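Local coordinates for lipopolysaccharide heptosyltransferase 2 (Escherichia coli, PDB 1PSW), which transfers the second heptose from ADP-L-glycero-D-manno-heptose onto the heptosyl-Kdo2-lipid A core during bacterial lipopolysaccharide biosynthesis, at residues D13-Q18 with S46-V51; P158-S163 with M273-A278. All blocks are in the same frame, centred on the assembly; numbering follows the deposited sequence.

Contact 1 (D13-Q18 with S46-V51); sequences DMMMSQ and SRMPEV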
loop_
_atom_site.group_PDB
_atom_site.type_symbol
_atom_site.label_atom_id
_atom_site.label_comp_id
_atom_site.label_asym_id
_atom_site.label_seq_id
_atom_site.Cartn_x
_atom_site.Cartn_y
_atom_site.Cartn_z
ATOM N N ASP A 13 4.828 0.858 -0.051
ATOM C CA ASP A 13 5.706 1.656 -0.886
ATOM C C ASP A 13 5.228 1.698 -2.335
ATOM O O ASP A 13 5.273 2.745 -2.977
ATOM C CB ASP A 13 7.130 1.096 -0.821
ATOM C CG ASP A 13 7.760 1.251 0.551
ATOM O OD1 ASP A 13 7.042 1.608 1.508
ATOM O OD2 ASP A 13 8.980 1.010 0.676
HETATM N N MSE A 14 4.767 0.563 -2.851
HETATM C CA MSE A 14 4.282 0.512 -4.225
HETATM C C MSE A 14 3.060 1.415 -4.378
HETATM O O MSE A 14 2.908 2.113 -5.378
HETATM C CB MSE A 14 3.908 -0.923 -4.612
HETATM C CG MSE A 14 3.394 -1.069 -6.049
HETATM SE SE MSE A 14 4.669 -0.450 -7.402
HETATM C CE MSE A 14 5.983 -1.851 -7.233
HETATM N N MSE A 15 2.186 1.400 -3.384
HETATM C CA MSE A 15 1.001 2.231 -3.443
HETATM C C MSE A 15 1.458 3.697 -3.485
HETATM O O MSE A 15 0.955 4.490 -4.282
HETATM C CB MSE A 15 0.119 1.950 -2.217
HETATM C CG MSE A 15 -1.368 2.346 -2.384
HETATM SE SE MSE A 15 -2.262 1.396 -3.825
HETATM C CE MSE A 15 -2.514 2.873 -5.078
HETATM N N MSE A 16 2.424 4.055 -2.637
HETATM C CA MSE A 16 2.932 5.424 -2.608
HETATM C C MSE A 16 3.576 5.829 -3.928
HETATM O O MSE A 16 3.509 6.987 -4.315
HETATM C CB MSE A 16 3.977 5.605 -1.499
HETATM C CG MSE A 16 3.486 5.302 -0.120
HETATM SE SE MSE A 16 1.847 6.200 0.209
HETATM C CE MSE A 16 2.530 7.964 0.320
ATOM N N SER A 17 4.205 4.879 -4.614
ATOM C CA SER A 17 4.875 5.195 -5.863
ATOM C C SER A 17 3.893 5.648 -6.930
ATOM O O SER A 17 4.290 6.266 -7.918
ATOM C CB SER A 17 5.701 4.005 -6.362
ATOM O OG SER A 17 4.893 2.927 -6.796
ATOM N N GLN A 18 2.608 5.372 -6.739
ATOM C CA GLN A 18 1.641 5.817 -7.725
ATOM C C GLN A 18 1.659 7.338 -7.816
ATOM O O GLN A 18 1.363 7.901 -8.862
ATOM C CB GLN A 18 0.221 5.358 -7.383
ATOM C CG GLN A 18 -0.737 5.591 -8.544
ATOM C CD GLN A 18 -2.195 5.401 -8.181
ATOM O OE1 GLN A 18 -3.061 5.307 -9.057
ATOM N NE2 GLN A 18 -2.478 5.350 -6.887
ATOM N N SER A 46 -1.695 -3.480 -12.119
ATOM C CA SER A 46 -2.750 -3.586 -13.119
ATOM C C SER A 46 -3.952 -2.732 -12.723
ATOM O O SER A 46 -4.815 -2.452 -13.553
ATOM C CB SER A 46 -3.186 -5.043 -13.299
ATOM O OG SER A 46 -4.000 -5.475 -12.220
ATOM N N ARG A 47 -4.005 -2.316 -11.459
ATOM C CA ARG A 47 -5.098 -1.479 -10.990
ATOM C C ARG A 47 -4.782 0.005 -11.143
ATOM O O ARG A 47 -5.655 0.840 -10.909
ATOM C CB ARG A 47 -5.430 -1.787 -9.521
ATOM C CG ARG A 47 -5.841 -3.218 -9.239
ATOM C CD ARG A 47 -7.054 -3.644 -10.057
ATOM N NE ARG A 47 -8.170 -2.701 -9.967
ATOM C CZ ARG A 47 -9.379 -2.945 -10.468
ATOM N NH1 ARG A 47 -9.622 -4.098 -11.083
ATOM N NH2 ARG A 47 -10.339 -2.041 -10.373
HETATM N N MSE A 48 -3.540 0.331 -11.518
HETATM C CA MSE A 48 -3.105 1.718 -11.707
HETATM C C MSE A 48 -3.136 2.086 -13.188
HETATM O O MSE A 48 -2.391 1.519 -13.995
HETATM C CB MSE A 48 -1.677 1.907 -11.181
HETATM C CG MSE A 48 -1.521 1.677 -9.690
HETATM SE SE MSE A 48 0.316 1.828 -9.176
HETATM C CE MSE A 48 0.306 0.683 -7.585
ATOM N N PRO A 49 -4.017 3.024 -13.571
ATOM C CA PRO A 49 -4.131 3.452 -14.968
ATOM C C PRO A 49 -2.909 4.189 -15.518
ATOM O O PRO A 49 -2.723 4.273 -16.732
ATOM C CB PRO A 49 -5.391 4.320 -14.962
ATOM C CG PRO A 49 -5.390 4.901 -13.590
ATOM C CD PRO A 49 -5.004 3.719 -12.728
ATOM N N GLU A 50 -2.086 4.726 -14.624
ATOM C CA GLU A 50 -0.889 5.451 -15.032
ATOM C C GLU A 50 0.203 4.519 -15.555
ATOM O O GLU A 50 1.119 4.956 -16.258
ATOM C CB GLU A 50 -0.320 6.258 -13.857
ATOM C CG GLU A 50 -1.265 7.295 -13.247
ATOM C CD GLU A 50 -2.351 6.690 -12.370
ATOM O OE1 GLU A 50 -2.163 5.562 -11.855
ATOM O OE2 GLU A 50 -3.392 7.358 -12.176
ATOM N N VAL A 51 0.103 3.238 -15.217
ATOM C CA VAL A 51 1.103 2.257 -15.629
ATOM C C VAL A 51 0.797 1.597 -16.969
ATOM O O VAL A 51 -0.260 0.999 -17.157
ATOM C CB VAL A 51 1.276 1.169 -14.549
ATOM C CG1 VAL A 51 2.209 0.075 -15.046
ATOM C CG2 VAL A 51 1.831 1.804 -13.284
#

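Contact 2 (P158-S163 with M273-A278); sequences PQLQVS and MHVAAA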
loop_
_atom_site.group_PDB
_atom_site.type_symbol
_atom_site.label_atom_id
_atom_site.label_comp_id
_atom_site.label_asym_id
_atom_site.label_seq_id
_atom_site.Cartn_x
_atom_site.Cartn_y
_atom_site.Cartn_z
ATOM N N PRO A 158 -2.011 8.776 -3.963
ATOM C CA PRO A 158 -2.361 7.511 -4.616
ATOM C C PRO A 158 -3.878 7.489 -4.690
ATOM O O PRO A 158 -4.549 8.023 -3.805
ATOM C CB PRO A 158 -1.831 6.462 -3.651
ATOM C CG PRO A 158 -0.657 7.161 -3.003
ATOM C CD PRO A 158 -1.198 8.542 -2.755
ATOM N N GLN A 159 -4.414 6.860 -5.725
ATOM C CA GLN A 159 -5.854 6.821 -5.897
ATOM C C GLN A 159 -6.223 5.634 -6.772
ATOM O O GLN A 159 -5.636 5.424 -7.830
ATOM C CB GLN A 159 -6.305 8.140 -6.535
ATOM C CG GLN A 159 -7.786 8.281 -6.796
ATOM C CD GLN A 159 -8.164 9.714 -7.161
ATOM O OE1 GLN A 159 -7.588 10.308 -8.076
ATOM N NE2 GLN A 159 -9.138 10.271 -6.446
ATOM N N LEU A 160 -7.186 4.845 -6.306
ATOM C CA LEU A 160 -7.649 3.665 -7.026
ATOM C C LEU A 160 -9.162 3.705 -7.191
ATOM O O LEU A 160 -9.875 4.176 -6.309
ATOM C CB LEU A 160 -7.258 2.393 -6.265
ATOM C CG LEU A 160 -5.764 2.093 -6.088
ATOM C CD1 LEU A 160 -5.567 0.863 -5.204
ATOM C CD2 LEU A 160 -5.122 1.882 -7.450
ATOM N N GLN A 161 -9.649 3.199 -8.319
ATOM C CA GLN A 161 -11.081 3.172 -8.600
ATOM C C GLN A 161 -11.488 1.724 -8.869
ATOM O O GLN A 161 -10.711 0.945 -9.417
ATOM C CB GLN A 161 -11.395 4.038 -9.827
ATOM C CG GLN A 161 -10.932 5.497 -9.722
ATOM C CD GLN A 161 -11.794 6.329 -8.791
ATOM O OE1 GLN A 161 -13.000 6.462 -9.005
ATOM N NE2 GLN A 161 -11.182 6.898 -7.754
ATOM N N VAL A 162 -12.709 1.378 -8.468
ATOM C CA VAL A 162 -13.260 0.036 -8.644
ATOM C C VAL A 162 -14.745 0.152 -9.002
ATOM O O VAL A 162 -15.493 0.873 -8.336
ATOM C CB VAL A 162 -13.115 -0.804 -7.340
ATOM C CG1 VAL A 162 -13.860 -2.124 -7.480
ATOM C CG2 VAL A 162 -11.643 -1.057 -7.025
ATOM N N SER A 163 -15.184 -0.554 -10.038
ATOM C CA SER A 163 -16.587 -0.489 -10.455
ATOM C C SER A 163 -17.489 -1.433 -9.666
ATOM O O SER A 163 -17.015 -2.379 -9.035
ATOM C CB SER A 163 -16.704 -0.833 -11.936
ATOM O OG SER A 163 -16.399 -2.200 -12.155
HETATM N N MSE A 273 -3.089 -0.899 4.519
HETATM C CA MSE A 273 -3.677 0.340 5.022
HETATM C C MSE A 273 -3.659 1.352 3.877
HETATM O O MSE A 273 -4.653 2.014 3.591
HETATM C CB MSE A 273 -2.845 0.893 6.181
HETATM C CG MSE A 273 -3.366 2.204 6.772
HETATM SE SE MSE A 273 -2.203 2.928 8.154
HETATM C CE MSE A 273 -0.914 3.727 6.870
ATOM N N HIS A 274 -2.508 1.464 3.228
ATOM C CA HIS A 274 -2.342 2.388 2.108
ATOM C C HIS A 274 -3.278 2.087 0.949
ATOM O O HIS A 274 -3.731 3.003 0.257
ATOM C CB HIS A 274 -0.885 2.379 1.658
ATOM C CG HIS A 274 0.046 2.850 2.725
ATOM N ND1 HIS A 274 0.016 4.138 3.210
ATOM C CD2 HIS A 274 0.937 2.180 3.491
ATOM C CE1 HIS A 274 0.845 4.242 4.235
ATOM N NE2 HIS A 274 1.414 3.066 4.426
ATOM N N VAL A 275 -3.569 0.808 0.740
ATOM C CA VAL A 275 -4.483 0.415 -0.320
ATOM C C VAL A 275 -5.885 0.939 0.015
ATOM O O VAL A 275 -6.531 1.555 -0.829
ATOM C CB VAL A 275 -4.512 -1.126 -0.494
ATOM C CG1 VAL A 275 -5.586 -1.521 -1.502
ATOM C CG2 VAL A 275 -3.142 -1.618 -0.972
ATOM N N ALA A 276 -6.345 0.705 1.245
ATOM C CA ALA A 276 -7.663 1.173 1.672
ATOM C C ALA A 276 -7.756 2.701 1.557
ATOM O O ALA A 276 -8.776 3.242 1.122
ATOM C CB ALA A 276 -7.931 0.730 3.116
ATOM N N ALA A 277 -6.683 3.389 1.939
ATOM C CA ALA A 277 -6.624 4.850 1.873
ATOM C C ALA A 277 -6.767 5.346 0.433
ATOM O O ALA A 277 -7.445 6.335 0.176
ATOM C CB ALA A 277 -5.301 5.350 2.473
ATOM N N ALA A 278 -6.117 4.654 -0.500
ATOM C CA ALA A 278 -6.169 5.014 -1.912
ATOM C C ALA A 278 -7.572 4.824 -2.466
ATOM O O ALA A 278 -7.979 5.527 -3.389
ATOM C CB ALA A 278 -5.177 4.165 -2.696
#

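Contact 1 (D13-Q18 with S46-V51)
Met-48 lays its selenium across the base of Gln-18, with SE 4.0 Å from Gln-18 CG. It is a selenomethionine extended beyond CG, and chi3 (-154°) sets CE against the earlier turn of the helix, at Met-14. There CE lies 3.9 Å from Met-14 CG and 3.7 Å from Met-14 O, while Met-15 brings its own CE within 4.4 Å of Met-48 CE. Long, unbranched and easily bent, methionine suits this seam between a helix and an irregular loop. Behind it, Ser-17 OG gives a 2.6 Å hydrogen bond to Met-14 O.

Gln-18 runs out extended, with CG anti to the backbone N, and crosses Glu-50 at about a right angle. Glu-50 OE1 comes within 3.6 Å of Gln-18 CG. An alanine here would probably open a gap beside the selenium of Met-48 and leave the Glu-50 carboxylate without the neighbour that now crosses it.

The type I turn from Met-48 to Val-51 leads from helix 42-45 into strand 51-56, an outermost strand of the N-terminal parallel sheet; helix 11-27 lies against this turn, and its Met-14 also touches Leu-44 and Leu-45.

Contact 2 (P158-S163 with M273-A278)
Leu-160 N donates a nearly straight hydrogen bond to Ala-278 O, the carbonyl of the last residue of helix 271-278, at 3.1 Å with an N-H...O angle of 165°. The donor stands above the carbonyl plane, 59° out of it. The same oxygen receives a CA-H...O contact from Gln-159 CA at 3.5 Å, so two successive residues of the extended segment gather on one helix-end carbonyl.

The backbones come close, with Gln-159 CA 4.4 Å from Ala-278 CA, and Pro-158 O lies 3.9 Å from Ala-278 CA. The methyl of Ala-278 suits such a narrow approach, since it puts only a single carbon between the two backbones. Leu-160 has CG anti to its own carbonyl carbon (chi1 -64°), which sets CG 4.0 Å from that methyl, and CD1 reaches on to Val-275 CG1 at 4.4 Å, one turn back. Pro-158 adds its ring carbon CB, 4.2 Å from Ala-278 CB. Its ring also restricts the backbone where the extended run begins. Gln-159 suits the outer side: its CB points away from the helix, and the residue is exposed while both of its neighbours are buried.

In the two-domain GT-B architecture, 158-163 belongs to the link leading from the N-terminal domain to helix 164-173 and the C-terminal sheet, and helix 271-278 joins strands 264-268 and 283-287 of that sheet.

The polar part of the contact is entirely backbone, and the side chains add only apolar packing. The N-H of Leu-160, set at the helix C-terminus, would be expected to offset some of the partial negative charge gathered there, while the small methyl of Ala-278 lets linker and helix sit close together.

How the contacts relate
Both contacts are largely buried and lie near the centre of the molecule, their centres 10 Å apart, yet they serve different parts of the fold. Contact 1 stays within the N-terminal domain, holding helix 11-27 to the loop before an outermost strand; contact 2 joins the interdomain link to a helix of the C-terminal domain. Their chemistry differs accordingly: long, flexible side chains fill the first, whereas a backbone hydrogen bond and small or branched apolar groups make the second. Segment 158-163 meets both sides. Leu-160 packs on Met-15, Pro-158 on helix 11-27, and Arg-47 NH2 probably hydrogen-bonds Gln-161 O at 3.2 Å; these hold it to the N-terminal domain, and contact 2 supplies a C-terminal partner.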